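Local structure of putative O-GlcNAcase nagJ (Clostridium perfringens, 6PV5) at residues A[418-428]-A[451-462]. The protein is a family 84 glycoside hydrolase that probably acts as a hexosaminidase, seen here as the part containing its catalytic domain. Residues are numbered along the deposited sequence; the frame is centred on the assembly and turned at random.
Sequences GPIYDLDRNLD and TGADYGWNSVSY
Tyr-455 and Tyr-462 each give a hydroxyl proton to a backbone carbonyl of the 418-428 loop. Tyr-462 OH lies 2.6 Å from Ile-420 O, in the carbonyl plane and on a lone pair. Tyr-455 OH is 2.8 Å from Asp-424 O, tilted 31° from the Asp-424 carbonyl plane. Leu-427 N reaches the same oxygen from the opposite face and closes a type I turn, so two bonds grip Asp-424 O. Leu-423 CB packs 3.7 Å from Tyr-455 CZ, the two side chains crossing at about a right angle. The amide of Ile-420 is also satisfied: its N donates to Thr-451 OG1 at 2.9 Å, nearly straight at 163°. Thr-451 OG1 itself bonds to Ser-448 O, one turn back in the helix. Ile-420 CG1 sits 3.3 Å from Gly-452 CA. The exposed Arg-425 bends at chi3 (-37°), bringing NH1 2.8 Å from Val-460 O; NH1 also makes a weak bond to Tyr-462 O. Asp-424 OD1 accepts from Asn-426 N, an Asx turn, while OD2 accepts from Leu-385 N. The contact joins the loop between the last two barrel strands to the helix after strand 431-436 and the turn that follows that helix, within the (beta/alpha)8 barrel typical of family 84 catalytic domains.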
ATOM      1  N   GLY A 418      -6.505   2.760   7.957  1.00 24.92           N
ATOM      2  CA  GLY A 418      -7.638   2.649   7.045  1.00 26.26           C
ATOM      3  C   GLY A 418      -7.289   2.231   5.612  1.00 27.99           C
ATOM      4  O   GLY A 418      -6.120   2.118   5.233  1.00 25.16           O
ATOM      5  N   PRO A 419      -8.311   2.034   4.742  1.00 27.92           N
ATOM      6  CA  PRO A 419      -8.070   1.715   3.334  1.00 26.26           C
ATOM      7  C   PRO A 419      -7.675   2.963   2.551  1.00 25.77           C
ATOM      8  O   PRO A 419      -8.023   4.090   2.923  1.00 24.75           O
ATOM      9  CB  PRO A 419      -9.441   1.197   2.863  1.00 25.93           C
ATOM     10  CG  PRO A 419     -10.417   2.002   3.701  1.00 27.78           C
ATOM     11  CD  PRO A 419      -9.749   2.105   5.066  1.00 26.90           C
ATOM     12  N   ILE A 420      -6.913   2.746   1.472  1.00 25.39           N
ATOM     13  CA  ILE A 420      -6.749   3.748   0.421  1.00 24.11           C
ATOM     14  C   ILE A 420      -8.136   4.268   0.049  1.00 23.89           C
ATOM     15  O   ILE A 420      -9.039   3.503  -0.234  1.00 21.67           O
ATOM     16  CB  ILE A 420      -6.056   3.100  -0.793  1.00 26.77           C
ATOM     17  CG1 ILE A 420      -4.694   2.490  -0.428  1.00 26.52           C
ATOM     18  CG2 ILE A 420      -5.965   4.083  -1.955  1.00 28.15           C
ATOM     19  CD1 ILE A 420      -3.741   3.405   0.325  1.00 25.13           C
ATOM     20  N   TYR A 421      -8.322   5.576   0.061  1.00 26.21           N
ATOM     21  CA  TYR A 421      -9.684   6.090   0.072  1.00 25.75           C
ATOM     22  C   TYR A 421      -9.774   7.303  -0.847  1.00 25.09           C
ATOM     23  O   TYR A 421      -8.849   8.117  -0.857  1.00 24.99           O
ATOM     24  CB  TYR A 421     -10.045   6.492   1.511  1.00 27.95           C
ATOM     25  CG  TYR A 421     -11.516   6.706   1.772  1.00 27.39           C
ATOM     26  CD1 TYR A 421     -12.381   5.639   1.963  1.00 32.04           C
ATOM     27  CD2 TYR A 421     -12.041   7.988   1.836  1.00 29.94           C
ATOM     28  CE1 TYR A 421     -13.735   5.833   2.226  1.00 30.58           C
ATOM     29  CE2 TYR A 421     -13.389   8.207   2.079  1.00 29.36           C
ATOM     30  CZ  TYR A 421     -14.229   7.124   2.271  1.00 31.56           C
ATOM     31  OH  TYR A 421     -15.545   7.355   2.518  1.00 41.28           O
ATOM     32  N   ASP A 422     -10.882   7.408  -1.608  1.00 26.69           N
ATOM     33  CA  ASP A 422     -11.206   8.586  -2.415  1.00 30.22           C
ATOM     34  C   ASP A 422     -10.221   8.718  -3.579  1.00 27.52           C
ATOM     35  O   ASP A 422      -9.953   9.816  -4.040  1.00 25.95           O
ATOM     36  CB  ASP A 422     -11.123   9.894  -1.618  1.00 34.30           C
ATOM     37  CG  ASP A 422     -12.340  10.260  -0.776  1.00 44.85           C
ATOM     38  OD1 ASP A 422     -13.443   9.734  -1.075  1.00 39.64           O
ATOM     39  OD2 ASP A 422     -12.171  11.097   0.175  1.00 48.88           O
ATOM     40  N   LEU A 423      -9.646   7.611  -4.043  1.00 26.41           N
ATOM     41  CA  LEU A 423      -8.884   7.680  -5.283  1.00 28.06           C
ATOM     42  C   LEU A 423      -9.790   7.263  -6.441  1.00 27.72           C
ATOM     43  O   LEU A 423     -10.493   6.265  -6.360  1.00 25.23           O
ATOM     44  CB  LEU A 423      -7.657   6.774  -5.201  1.00 28.76           C
ATOM     45  CG  LEU A 423      -6.574   7.157  -4.184  1.00 30.21           C
ATOM     46  CD1 LEU A 423      -5.310   6.364  -4.486  1.00 30.59           C
ATOM     47  CD2 LEU A 423      -6.278   8.657  -4.173  1.00 30.07           C
ATOM     48  N   ASP A 424      -9.806   8.062  -7.504  1.00 29.29           N
ATOM     49  CA  ASP A 424     -10.749   7.844  -8.593  1.00 29.98           C
ATOM     50  C   ASP A 424     -10.617   6.417  -9.131  1.00 28.50           C
ATOM     51  O   ASP A 424      -9.520   5.929  -9.386  1.00 27.58           O
ATOM     52  CB  ASP A 424     -10.553   8.909  -9.677  1.00 30.88           C
ATOM     53  CG  ASP A 424     -11.754   9.055 -10.594  1.00 32.53           C
ATOM     54  OD1 ASP A 424     -12.042   8.101 -11.329  1.00 33.49           O
ATOM     55  OD2 ASP A 424     -12.379  10.122 -10.565  1.00 33.76           O
ATOM     56  N   ARG A 425     -11.765   5.752  -9.271  1.00 30.73           N
ATOM     57  CA  ARG A 425     -11.889   4.418  -9.847  1.00 37.53           C
ATOM     58  C   ARG A 425     -11.256   4.339 -11.241  1.00 38.03           C
ATOM     59  O   ARG A 425     -10.764   3.283 -11.623  1.00 35.98           O
ATOM     60  CB  ARG A 425     -13.370   4.038  -9.900  1.00 42.35           C
ATOM     61  CG  ARG A 425     -13.672   2.696 -10.550  1.00 54.79           C
ATOM     62  CD  ARG A 425     -15.149   2.322 -10.489  1.00 62.17           C
ATOM     63  NE  ARG A 425     -15.800   2.717  -9.241  1.00 65.72           N
ATOM     64  CZ  ARG A 425     -15.760   2.049  -8.086  1.00 64.68           C
ATOM     65  NH1 ARG A 425     -15.099   0.906  -7.980  1.00 59.98           N
ATOM     66  NH2 ARG A 425     -16.405   2.526  -7.038  1.00 67.62           N
ATOM     67  N   ASN A 426     -11.223   5.458 -11.978  1.00 32.72           N
ATOM     68  CA  ASN A 426     -10.714   5.451 -13.343  1.00 36.80           C
ATOM     69  C   ASN A 426      -9.464   6.321 -13.478  1.00 36.79           C
ATOM     70  O   ASN A 426      -9.200   6.851 -14.559  1.00 33.32           O
ATOM     71  CB  ASN A 426     -11.782   5.922 -14.341  1.00 37.74           C
ATOM     72  CG  ASN A 426     -12.967   4.982 -14.367  1.00 37.92           C
ATOM     73  OD1 ASN A 426     -14.078   5.374 -14.023  1.00 40.58           O
ATOM     74  ND2 ASN A 426     -12.721   3.726 -14.703  1.00 38.08           N
ATOM     75  N   LEU A 427      -8.706   6.455 -12.379  1.00 32.88           N
ATOM     76  CA  LEU A 427      -7.433   7.163 -12.356  1.00 32.10           C
ATOM     77  C   LEU A 427      -6.474   6.589 -13.389  1.00 31.68           C
ATOM     78  O   LEU A 427      -5.610   7.316 -13.890  1.00 32.89           O
ATOM     79  CB  LEU A 427      -6.803   7.006 -10.971  1.00 32.56           C
ATOM     80  CG  LEU A 427      -6.040   8.217 -10.457  1.00 37.86           C
ATOM     81  CD1 LEU A 427      -6.996   9.371 -10.238  1.00 35.57           C
ATOM     82  CD2 LEU A 427      -5.308   7.881  -9.163  1.00 37.00           C
ATOM     83  N   ASP A 428      -6.598   5.276 -13.643  1.00 31.61           N
ATOM     84  CA  ASP A 428      -5.723   4.550 -14.554  1.00 36.18           C
ATOM     85  C   ASP A 428      -5.745   5.146 -15.972  1.00 37.68           C
ATOM     86  O   ASP A 428      -4.808   4.940 -16.741  1.00 35.68           O
ATOM     87  CB  ASP A 428      -5.960   3.038 -14.496  1.00 36.41           C
ATOM     88  CG  ASP A 428      -7.349   2.597 -14.928  1.00 41.84           C
ATOM     89  OD1 ASP A 428      -8.256   3.441 -14.973  1.00 49.14           O
ATOM     90  OD2 ASP A 428      -7.516   1.401 -15.209  1.00 51.02           O
ATOM     91  N   THR A 451      -4.519  -2.591   1.011  1.00 29.35           N
ATOM     92  CA  THR A 451      -5.650  -2.036   0.279  1.00 26.75           C
ATOM     93  C   THR A 451      -5.095  -1.311  -0.945  1.00 26.26           C
ATOM     94  O   THR A 451      -5.734  -1.305  -1.996  1.00 26.01           O
ATOM     95  CB  THR A 451      -6.603  -1.181   1.136  1.00 24.14           C
ATOM     96  OG1 THR A 451      -5.918  -0.009   1.580  1.00 23.76           O
ATOM     97  CG2 THR A 451      -7.179  -1.909   2.335  1.00 23.17           C
ATOM     98  N   GLY A 452      -3.902  -0.727  -0.780  1.00 25.23           N
ATOM     99  CA  GLY A 452      -3.171  -0.102  -1.869  1.00 29.57           C
ATOM    100  C   GLY A 452      -2.797  -1.106  -2.969  1.00 32.06           C
ATOM    101  O   GLY A 452      -2.831  -0.769  -4.153  1.00 29.33           O
ATOM    102  N   ALA A 453      -2.430  -2.333  -2.567  1.00 32.83           N
ATOM    103  CA  ALA A 453      -2.125  -3.409  -3.509  1.00 32.88           C
ATOM    104  C   ALA A 453      -3.367  -3.758  -4.325  1.00 32.02           C
ATOM    105  O   ALA A 453      -3.268  -4.049  -5.514  1.00 31.87           O
ATOM    106  CB  ALA A 453      -1.616  -4.635  -2.786  1.00 31.98           C
ATOM    107  N   ASP A 454      -4.521  -3.752  -3.655  1.00 29.43           N
ATOM    108  CA  ASP A 454      -5.791  -4.136  -4.246  1.00 31.46           C
ATOM    109  C   ASP A 454      -6.238  -3.074  -5.257  1.00 33.35           C
ATOM    110  O   ASP A 454      -6.725  -3.397  -6.343  1.00 32.76           O
ATOM    111  CB  ASP A 454      -6.812  -4.425  -3.144  1.00 32.30           C
ATOM    112  CG  ASP A 454      -8.129  -4.996  -3.632  1.00 34.81           C
ATOM    113  OD1 ASP A 454      -8.108  -5.784  -4.590  1.00 40.04           O
ATOM    114  OD2 ASP A 454      -9.168  -4.651  -3.046  1.00 37.77           O
ATOM    115  N   TYR A 455      -6.093  -1.803  -4.866  1.00 31.55           N
ATOM    116  CA  TYR A 455      -6.482  -0.678  -5.688  1.00 32.41           C
ATOM    117  C   TYR A 455      -5.574  -0.612  -6.915  1.00 32.56           C
ATOM    118  O   TYR A 455      -6.070  -0.398  -8.013  1.00 30.04           O
ATOM    119  CB  TYR A 455      -6.378   0.645  -4.924  1.00 29.96           C
ATOM    120  CG  TYR A 455      -6.566   1.846  -5.821  1.00 28.79           C
ATOM    121  CD1 TYR A 455      -7.828   2.206  -6.289  1.00 29.38           C
ATOM    122  CD2 TYR A 455      -5.478   2.593  -6.237  1.00 28.01           C
ATOM    123  CE1 TYR A 455      -8.009   3.304  -7.117  1.00 28.95           C
ATOM    124  CE2 TYR A 455      -5.642   3.696  -7.061  1.00 28.75           C
ATOM    125  CZ  TYR A 455      -6.904   4.029  -7.525  1.00 27.60           C
ATOM    126  OH  TYR A 455      -7.049   5.122  -8.326  1.00 28.82           O
ATOM    127  N   GLY A 456      -4.258  -0.760  -6.686  1.00 32.19           N
ATOM    128  CA  GLY A 456      -3.251  -0.713  -7.727  1.00 33.84           C
ATOM    129  C   GLY A 456      -3.484  -1.812  -8.758  1.00 39.04           C
ATOM    130  O   GLY A 456      -3.318  -1.591  -9.962  1.00 40.22           O
ATOM    131  N   TRP A 457      -3.898  -2.991  -8.275  1.00 34.77           N
ATOM    132  CA  TRP A 457      -4.071  -4.129  -9.156  1.00 34.74           C
ATOM    133  C   TRP A 457      -5.400  -4.029  -9.905  1.00 35.49           C
ATOM    134  O   TRP A 457      -5.479  -4.404 -11.066  1.00 37.23           O
ATOM    135  CB  TRP A 457      -3.955  -5.455  -8.396  1.00 33.62           C
ATOM    136  CG  TRP A 457      -4.041  -6.634  -9.313  1.00 34.10           C
ATOM    137  CD1 TRP A 457      -5.158  -7.347  -9.642  1.00 32.72           C
ATOM    138  CD2 TRP A 457      -2.965  -7.193 -10.090  1.00 34.51           C
ATOM    139  NE1 TRP A 457      -4.844  -8.333 -10.535  1.00 33.35           N
ATOM    140  CE2 TRP A 457      -3.511  -8.255 -10.845  1.00 35.50           C
ATOM    141  CE3 TRP A 457      -1.605  -6.902 -10.229  1.00 33.74           C
ATOM    142  CZ2 TRP A 457      -2.740  -9.013 -11.725  1.00 31.79           C
ATOM    143  CZ3 TRP A 457      -0.846  -7.655 -11.098  1.00 36.72           C
ATOM    144  CH2 TRP A 457      -1.409  -8.700 -11.831  1.00 32.95           C
ATOM    145  N   ASN A 458      -6.449  -3.559  -9.226  1.00 34.73           N
ATOM    146  CA  ASN A 458      -7.799  -3.631  -9.760  1.00 36.83           C
ATOM    147  C   ASN A 458      -8.564  -2.411  -9.263  1.00 35.71           C
ATOM    148  O   ASN A 458      -9.394  -2.527  -8.354  1.00 35.27           O
ATOM    149  CB  ASN A 458      -8.469  -4.978  -9.445  1.00 34.62           C
ATOM    150  CG  ASN A 458      -9.803  -5.229 -10.137  1.00 38.50           C
ATOM    151  OD1 ASN A 458     -10.441  -4.321 -10.668  1.00 36.25           O
ATOM    152  ND2 ASN A 458     -10.273  -6.468 -10.097  1.00 37.68           N
ATOM    153  N   SER A 459      -8.277  -1.259  -9.895  1.00 36.01           N
ATOM    154  CA  SER A 459      -8.828   0.024  -9.484  1.00 37.62           C
ATOM    155  C   SER A 459     -10.301   0.118  -9.843  1.00 40.56           C
ATOM    156  O   SER A 459     -11.097   0.727  -9.130  1.00 44.47           O
ATOM    157  CB  SER A 459      -8.043   1.180 -10.039  1.00 38.22           C
ATOM    158  OG  SER A 459      -8.055   1.169 -11.458  1.00 40.71           O
ATOM    159  N   VAL A 460     -10.663  -0.524 -10.949  1.00 43.92           N
ATOM    160  CA  VAL A 460     -12.031  -0.497 -11.431  1.00 43.25           C
ATOM    161  C   VAL A 460     -12.977  -1.146 -10.423  1.00 40.50           C
ATOM    162  O   VAL A 460     -14.047  -0.608 -10.150  1.00 44.74           O
ATOM    163  CB  VAL A 460     -12.115  -1.116 -12.842  1.00 46.32           C
ATOM    164  CG1 VAL A 460     -13.458  -1.776 -13.130  1.00 42.63           C
ATOM    165  CG2 VAL A 460     -11.770  -0.070 -13.890  1.00 47.06           C
ATOM    166  N   SER A 461     -12.604  -2.298  -9.864  1.00 40.67           N
ATOM    167  CA  SER A 461     -13.559  -2.945  -8.973  1.00 44.95           C
ATOM    168  C   SER A 461     -13.281  -2.646  -7.487  1.00 38.68           C
ATOM    169  O   SER A 461     -14.034  -3.084  -6.623  1.00 36.79           O
ATOM    170  CB  SER A 461     -13.674  -4.418  -9.257  1.00 43.53           C
ATOM    171  OG  SER A 461     -12.414  -5.053  -9.106  1.00 56.36           O
ATOM    172  N   TYR A 462     -12.240  -1.856  -7.191  1.00 38.87           N
ATOM    173  CA  TYR A 462     -11.850  -1.579  -5.810  1.00 35.36           C
ATOM    174  C   TYR A 462     -12.987  -0.908  -5.054  1.00 32.03           C
ATOM    175  O   TYR A 462     -13.431   0.156  -5.461  1.00 34.54           O
ATOM    176  CB  TYR A 462     -10.676  -0.600  -5.763  1.00 31.70           C
ATOM    177  CG  TYR A 462     -10.225  -0.193  -4.376  1.00 30.39           C
ATOM    178  CD1 TYR A 462      -9.464  -1.058  -3.592  1.00 29.16           C
ATOM    179  CD2 TYR A 462     -10.544   1.059  -3.857  1.00 27.45           C
ATOM    180  CE1 TYR A 462      -9.011  -0.689  -2.331  1.00 28.29           C
ATOM    181  CE2 TYR A 462     -10.101   1.450  -2.601  1.00 28.10           C
ATOM    182  CZ  TYR A 462      -9.340   0.566  -1.843  1.00 27.36           C
ATOM    183  OH  TYR A 462      -8.903   0.924  -0.619  1.00 29.38           O
TER